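Local coordinates for protein Bcl-2 homolog (Gene 16?) (PDB 4MI8) that protects infected cells from apoptosis and blocks starvation-induced autophagy of the host by binding Beclin 1, which contributes to latency and chronic infection by the virus, at residues 38-41 with 42-46; 73-76 with 77-80; 121-124 with 125-129. All coordinates share one frame; numbering follows the deposited sequence.

In the fold
From the N terminus the three contacts follow in series, none nested in or crossing another; each joins consecutive turns of one helix or its end, so none closes a long loop. Contact 1 lies within helix 33-56, contact 2 within helix 68-81, and contact 3 at the C-terminal end of helix 111-126. Contacts 1 and 2 are on opposite sides of the chain's centre, their own centres about 21 Å apart, and both also meet the bound Beclin 1 peptide. Contacts 2 and 3 touch: F76 and T77 pack on F123, and F80 on F123 and L129. Helix 86-103 is common to all three, receiving I42 at F93, and F76, F80 and F124 at F92.

Contact 1 of 3, residues 38-41 with 42-46; sequences DVSK and IITLT
V39 and I43, one turn apart on helix 33-56, lie side by side and point the same way, with V39 CG1 3.9 Å from I43 CD1. V39 holds CG1 anti to its backbone nitrogen (chi1 163°), which carries that methyl along the helix to the end of the isoleucine chain. The other apolar meeting is between K41 and L45. The lysine chain runs extended beyond CG, and its methylene CG comes to 4.0 Å from L45 CD1, so the aliphatic stem rather than the ammonium group makes the contact.

Hydrogen bonds form the second group. I42 N bonds to D38 O, I43 N to V39 O (2.9 Å) and L45 N to K41 O, the regular i to i+4 pattern. At S40 the pattern is doubled: its carbonyl oxygen takes T44 N at 2.9 Å and also the hydroxyl T44 OG1 at 2.7 Å, and the two donors reach S40 O from opposite faces of the carbonyl plane. T44 OG1 lies beside its own backbone nitrogen (chi1 -60°), turned back toward the preceding turn. T46 OG1 repeats the habit three residues back, donating to I43 O at 2.8 Å.

Around the helix, I42 and I43 reach F18 of helix 8-23, while D38 OD2 is hydrogen-bonded to the hydroxyl of Y10. L45 packs on an aromatic side chain of the bound peptide, placing this part of helix 33-56 beside the BH3-binding groove.

The chemistry is consistent with an amphipathic helix, exposed at S40 and T44 and buried at V39 and I42: both threonine hydroxyls are spent on carbonyls of their own helix, even that of buried T46, while V39, I42 and I43 pack on the neighbouring helices and L45 on the peptide.

Contact 2 of 3, residues 73-76 with 77-80; sequences SKLF and TSLF
F76 and L79 touch lightly on the buried side of this piece of helix 68-81. The phenyl ring of F76 has L79 CD2 near its plane, at the edge, with 4.4 Å between F76 CD1 and L79 CD2. One turn on from F76, the ring of F80 turns an edge to the backbone: F80 CD2 lies 3.3 Å from F76 O, near the ring plane. The bond from F80 N to the same carbonyl is weak, at an angle of 124°, whereas L79 N meets L75 O at 3.0 Å and 168°. The tightness of this side comes from the two buried phenylalanines packing on other helices, F76 on C119 and M120 of helix 111-126 and F80 on I89 of helix 86-103.

In the Bcl-2 fold a hydrophobic groove between helices receives the BH3 helix of a partner, and this helix borders it. L79 packs on an apolar side chain of the bound peptide. S78 OG is hydrogen-bonded to a polar side chain of that peptide, while S78 O accepts from a basic one.

The exposed side, with S73, K74 and T77, is looser and mostly polar, although T77 also touches F123. T77 OG1 sits between its backbone nitrogen and carbonyl carbon (chi1 45°), which swings it back to two carbonyls, approaching S73 O at 2.8 Å and K74 O at 3.0 Å. Beside it T77 N bonds to S73 O from above the carbonyl plane.

Contact 3 of 3, residues 121-124 with 125-129; sequences THFF and IENNL
F123 and N127 stack one turn apart, the carboxamide lying over one face of the phenyl ring with the two planes 15° from parallel. N127 ND2 stands 3.3 Å above the ring plane, over its centre. F124 and L129 make a CH-pi contact: L129 CB lies 3.6 Å from the centroid of the F124 ring and 11° off its normal. F124 has CG anti to its backbone nitrogen (chi1 -171°), which puts one ring face against L129 where the chain turns back.

Other apolar contacts are fewer. T121 CG2 and I125 CD1 run alongside each other at 4.1 Å, and L129 CD1 comes to the edge of the F123 ring, 4.1 Å from F123 CE1. F124 also meets the ring of W11, and L129 rests on I89 of helix 86-103, so the end of helix 111-126 is bound into the core.

Among the hydrogen bonds, F123 O is gripped twice by one residue, by N127 N at 2.9 Å and by N127 ND2 at 3.2 Å. The second bond lies near the amide plane, so it and the ring stack together fix the rotation of the carboxamide. Two residues earlier, I125 N reaches T121 O from above the carbonyl plane.

Past N127 the chain leaves the helix: N128 takes positive phi, N128 N bonds to I125 O at 2.7 Å, and L129 N reaches back to F124 O, an atom whose exact position is less certain. This is a Schellman motif, a classic C-terminal helix cap, and L129, the residue that closes it, folds its side chain onto F124, the apolar pairing that usually accompanies such a cap.

Contact 1 of 3, residues 38-41 with 42-46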
# COMPACT_ATOMS: atom_id res chain seq x y z
N ASP A 38 -8.59 -4.30 10.28
CA ASP A 38 -8.49 -3.93 8.87
C ASP A 38 -7.06 -3.71 8.52
O ASP A 38 -6.61 -4.11 7.44
CB ASP A 38 -9.33 -2.69 8.60
CG ASP A 38 -10.82 -3.02 8.60
OD1 ASP A 38 -11.21 -4.19 8.35
OD2 ASP A 38 -11.62 -2.13 8.85
N VAL A 39 -6.32 -3.11 9.45
CA VAL A 39 -4.88 -2.93 9.28
C VAL A 39 -4.21 -4.27 9.03
O VAL A 39 -3.51 -4.42 8.04
CB VAL A 39 -4.26 -2.20 10.46
CG1 VAL A 39 -2.75 -2.42 10.42
CG2 VAL A 39 -4.58 -0.69 10.39
N SER A 40 -4.48 -5.27 9.89
CA SER A 40 -3.86 -6.58 9.80
C SER A 40 -4.28 -7.25 8.49
O SER A 40 -3.50 -7.99 7.82
CB SER A 40 -4.27 -7.41 11.04
OG SER A 40 -3.77 -8.77 10.83
N LYS A 41 -5.53 -7.00 8.09
CA LYS A 41 -5.96 -7.59 6.88
C LYS A 41 -5.10 -7.06 5.68
O LYS A 41 -4.61 -7.82 4.83
CB LYS A 41 -7.40 -7.28 6.64
CG LYS A 41 -7.76 -7.40 5.17
CD LYS A 41 -9.26 -7.16 5.09
CE LYS A 41 -9.70 -7.42 3.66
NZ LYS A 41 -11.14 -7.74 3.54
N ILE A 42 -4.86 -5.75 5.66
CA ILE A 42 -4.11 -5.18 4.56
C ILE A 42 -2.64 -5.58 4.66
O ILE A 42 -2.06 -5.91 3.66
CB ILE A 42 -4.25 -3.67 4.56
CG1 ILE A 42 -5.72 -3.34 4.21
CG2 ILE A 42 -3.29 -3.02 3.49
CD1 ILE A 42 -5.97 -1.90 4.62
N ILE A 43 -2.05 -5.62 5.86
CA ILE A 43 -0.65 -6.04 5.92
C ILE A 43 -0.55 -7.49 5.42
O ILE A 43 0.34 -7.80 4.62
CB ILE A 43 -0.08 -6.03 7.33
CG1 ILE A 43 -0.00 -4.61 7.87
CG2 ILE A 43 1.28 -6.76 7.33
CD1 ILE A 43 0.32 -4.49 9.36
N THR A 44 -1.47 -8.36 5.83
CA THR A 44 -1.45 -9.80 5.37
C THR A 44 -1.58 -9.88 3.81
O THR A 44 -0.84 -10.59 3.17
CB THR A 44 -2.60 -10.55 5.99
OG1 THR A 44 -2.46 -10.49 7.38
CG2 THR A 44 -2.65 -11.90 5.55
N LEU A 45 -2.49 -9.12 3.19
CA LEU A 45 -2.59 -9.14 1.71
C LEU A 45 -1.24 -8.69 1.13
O LEU A 45 -0.70 -9.30 0.20
CB LEU A 45 -3.75 -8.27 1.19
CG LEU A 45 -5.11 -8.80 1.73
CD1 LEU A 45 -6.30 -7.86 1.50
CD2 LEU A 45 -5.35 -10.17 1.17
N THR A 46 -0.65 -7.61 1.68
CA THR A 46 0.64 -7.15 1.13
C THR A 46 1.72 -8.20 1.26
O THR A 46 2.56 -8.33 0.37
CB THR A 46 1.14 -5.77 1.66
OG1 THR A 46 1.46 -5.83 3.06
CG2 THR A 46 0.11 -4.59 1.43

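Contact 2 of 3, residues 73-76 with 77-80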
# COMPACT_ATOMS: atom_id res chain seq x y z
N SER A 73 3.99 9.33 -7.02
CA SER A 73 2.67 9.54 -7.62
C SER A 73 2.61 9.05 -9.08
O SER A 73 1.53 8.72 -9.63
CB SER A 73 2.24 11.01 -7.49
OG SER A 73 3.33 11.89 -7.73
N LYS A 74 3.79 8.95 -9.68
CA LYS A 74 3.94 8.48 -11.07
C LYS A 74 3.76 6.93 -11.02
O LYS A 74 2.86 6.38 -11.69
CB LYS A 74 5.30 8.94 -11.62
CG LYS A 74 5.34 9.48 -13.05
CD LYS A 74 4.80 10.89 -13.17
CE LYS A 74 5.39 11.58 -14.40
NZ LYS A 74 4.70 12.79 -14.99
N LEU A 75 4.55 6.25 -10.18
CA LEU A 75 4.31 4.83 -9.93
C LEU A 75 2.83 4.57 -9.70
O LEU A 75 2.27 3.71 -10.38
CB LEU A 75 5.11 4.27 -8.76
CG LEU A 75 4.87 2.74 -8.49
CD1 LEU A 75 5.15 1.86 -9.71
CD2 LEU A 75 5.77 2.37 -7.36
N PHE A 76 2.19 5.36 -8.80
CA PHE A 76 0.79 5.04 -8.42
C PHE A 76 -0.10 5.16 -9.63
O PHE A 76 -0.95 4.29 -9.87
CB PHE A 76 0.22 5.89 -7.26
CG PHE A 76 0.80 5.56 -5.88
CD1 PHE A 76 1.29 4.26 -5.55
CD2 PHE A 76 0.80 6.53 -4.90
CE1 PHE A 76 1.78 3.98 -4.24
CE2 PHE A 76 1.31 6.28 -3.63
CZ PHE A 76 1.78 5.00 -3.28
N THR A 77 0.08 6.24 -10.40
CA THR A 77 -0.75 6.41 -11.59
C THR A 77 -0.57 5.27 -12.65
O THR A 77 -1.58 4.79 -13.19
CB THR A 77 -0.70 7.87 -12.17
OG1 THR A 77 0.66 8.31 -12.21
CG2 THR A 77 -1.53 8.88 -11.28
N SER A 78 0.66 4.82 -12.92
CA SER A 78 0.82 3.66 -13.87
C SER A 78 0.17 2.42 -13.35
O SER A 78 -0.58 1.75 -14.07
CB SER A 78 2.27 3.38 -14.36
OG SER A 78 3.24 3.25 -13.33
N LEU A 79 0.34 2.18 -12.05
CA LEU A 79 -0.27 1.04 -11.42
C LEU A 79 -1.82 0.99 -11.61
O LEU A 79 -2.42 -0.11 -11.55
CB LEU A 79 0.19 1.06 -9.95
CG LEU A 79 -0.20 0.05 -8.94
CD1 LEU A 79 0.34 -1.28 -9.44
CD2 LEU A 79 0.40 0.45 -7.57
N PHE A 80 -2.50 2.13 -11.87
CA PHE A 80 -3.97 2.05 -12.07
C PHE A 80 -4.47 2.44 -13.49
O PHE A 80 -5.71 2.45 -13.79
CB PHE A 80 -4.71 2.80 -10.97
CG PHE A 80 -4.53 2.18 -9.56
CD1 PHE A 80 -5.30 1.11 -9.15
CD2 PHE A 80 -3.58 2.68 -8.68
CE1 PHE A 80 -5.14 0.54 -7.89
CE2 PHE A 80 -3.43 2.13 -7.39
CZ PHE A 80 -4.20 1.05 -7.00

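Contact 3 of 3, residues 121-124 with 125-129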
# COMPACT_ATOMS: atom_id res chain seq x y z
N THR A 121 -2.98 8.80 0.87
CA THR A 121 -4.35 9.15 1.21
C THR A 121 -5.00 10.01 0.13
O THR A 121 -6.20 9.89 -0.13
CB THR A 121 -4.42 9.91 2.56
OG1 THR A 121 -3.83 9.11 3.59
CG2 THR A 121 -5.87 10.21 2.92
N HIS A 122 -4.21 10.87 -0.50
CA HIS A 122 -4.71 11.76 -1.53
C HIS A 122 -4.95 11.02 -2.82
O HIS A 122 -5.81 11.43 -3.63
CB HIS A 122 -3.73 12.90 -1.77
CG HIS A 122 -3.60 13.84 -0.59
ND1 HIS A 122 -2.52 14.62 -0.40
CD2 HIS A 122 -4.47 14.11 0.47
CE1 HIS A 122 -2.68 15.34 0.72
NE2 HIS A 122 -3.87 15.03 1.25
N PHE A 123 -4.22 9.93 -3.02
CA PHE A 123 -4.35 9.16 -4.20
C PHE A 123 -5.49 8.18 -4.02
O PHE A 123 -6.31 8.03 -4.92
CB PHE A 123 -3.03 8.45 -4.53
CG PHE A 123 -3.07 7.74 -5.84
CD1 PHE A 123 -3.81 6.56 -5.97
CD2 PHE A 123 -2.45 8.30 -6.98
CE1 PHE A 123 -3.93 5.90 -7.19
CE2 PHE A 123 -2.52 7.62 -8.20
CZ PHE A 123 -3.25 6.41 -8.31
N PHE A 124 -5.54 7.48 -2.87
CA PHE A 124 -6.60 6.50 -2.64
C PHE A 124 -7.95 7.22 -2.84
O PHE A 124 -8.83 6.74 -3.58
CB PHE A 124 -6.49 5.97 -1.22
CG PHE A 124 -7.36 4.81 -0.92
CD1 PHE A 124 -8.69 4.97 -0.57
CD2 PHE A 124 -6.82 3.51 -0.96
CE1 PHE A 124 -9.48 3.88 -0.26
CE2 PHE A 124 -7.58 2.41 -0.67
CZ PHE A 124 -8.90 2.59 -0.30
N ILE A 125 -8.12 8.35 -2.17
CA ILE A 125 -9.39 9.08 -2.29
C ILE A 125 -9.63 9.72 -3.67
O ILE A 125 -10.64 9.40 -4.29
CB ILE A 125 -9.63 10.07 -1.14
CG1 ILE A 125 -9.57 9.31 0.20
CG2 ILE A 125 -10.99 10.73 -1.33
CD1 ILE A 125 -9.70 10.15 1.44
N GLU A 126 -8.71 10.54 -4.16
CA GLU A 126 -8.90 11.20 -5.45
C GLU A 126 -9.22 10.18 -6.53
O GLU A 126 -10.03 10.46 -7.40
CB GLU A 126 -7.73 12.11 -5.84
CG GLU A 126 -7.87 13.53 -5.30
CD GLU A 126 -6.64 14.05 -4.52
OE1 GLU A 126 -5.51 13.93 -5.05
OE2 GLU A 126 -6.78 14.61 -3.38
N ASN A 127 -8.65 8.97 -6.44
CA ASN A 127 -8.94 7.92 -7.42
C ASN A 127 -10.11 7.04 -7.06
O ASN A 127 -10.39 6.07 -7.75
CB ASN A 127 -7.70 7.08 -7.76
CG ASN A 127 -6.71 7.85 -8.62
OD1 ASN A 127 -6.71 7.72 -9.87
ND2 ASN A 127 -5.93 8.75 -7.98
N ASN A 128 -10.80 7.36 -5.99
CA ASN A 128 -11.89 6.50 -5.55
C ASN A 128 -11.49 5.02 -5.42
O ASN A 128 -12.23 4.15 -5.82
CB ASN A 128 -13.10 6.69 -6.46
CG ASN A 128 -14.39 6.13 -5.88
OD1 ASN A 128 -14.56 6.03 -4.66
ND2 ASN A 128 -15.30 5.76 -6.76
N LEU A 129 -10.31 4.74 -4.88
CA LEU A 129 -9.93 3.32 -4.61
C LEU A 129 -10.87 2.57 -3.65
O LEU A 129 -10.93 1.35 -3.68
CB LEU A 129 -8.48 3.18 -4.14
CG LEU A 129 -7.57 3.59 -5.30
CD1 LEU A 129 -6.15 3.17 -4.99
CD2 LEU A 129 -7.99 3.03 -6.68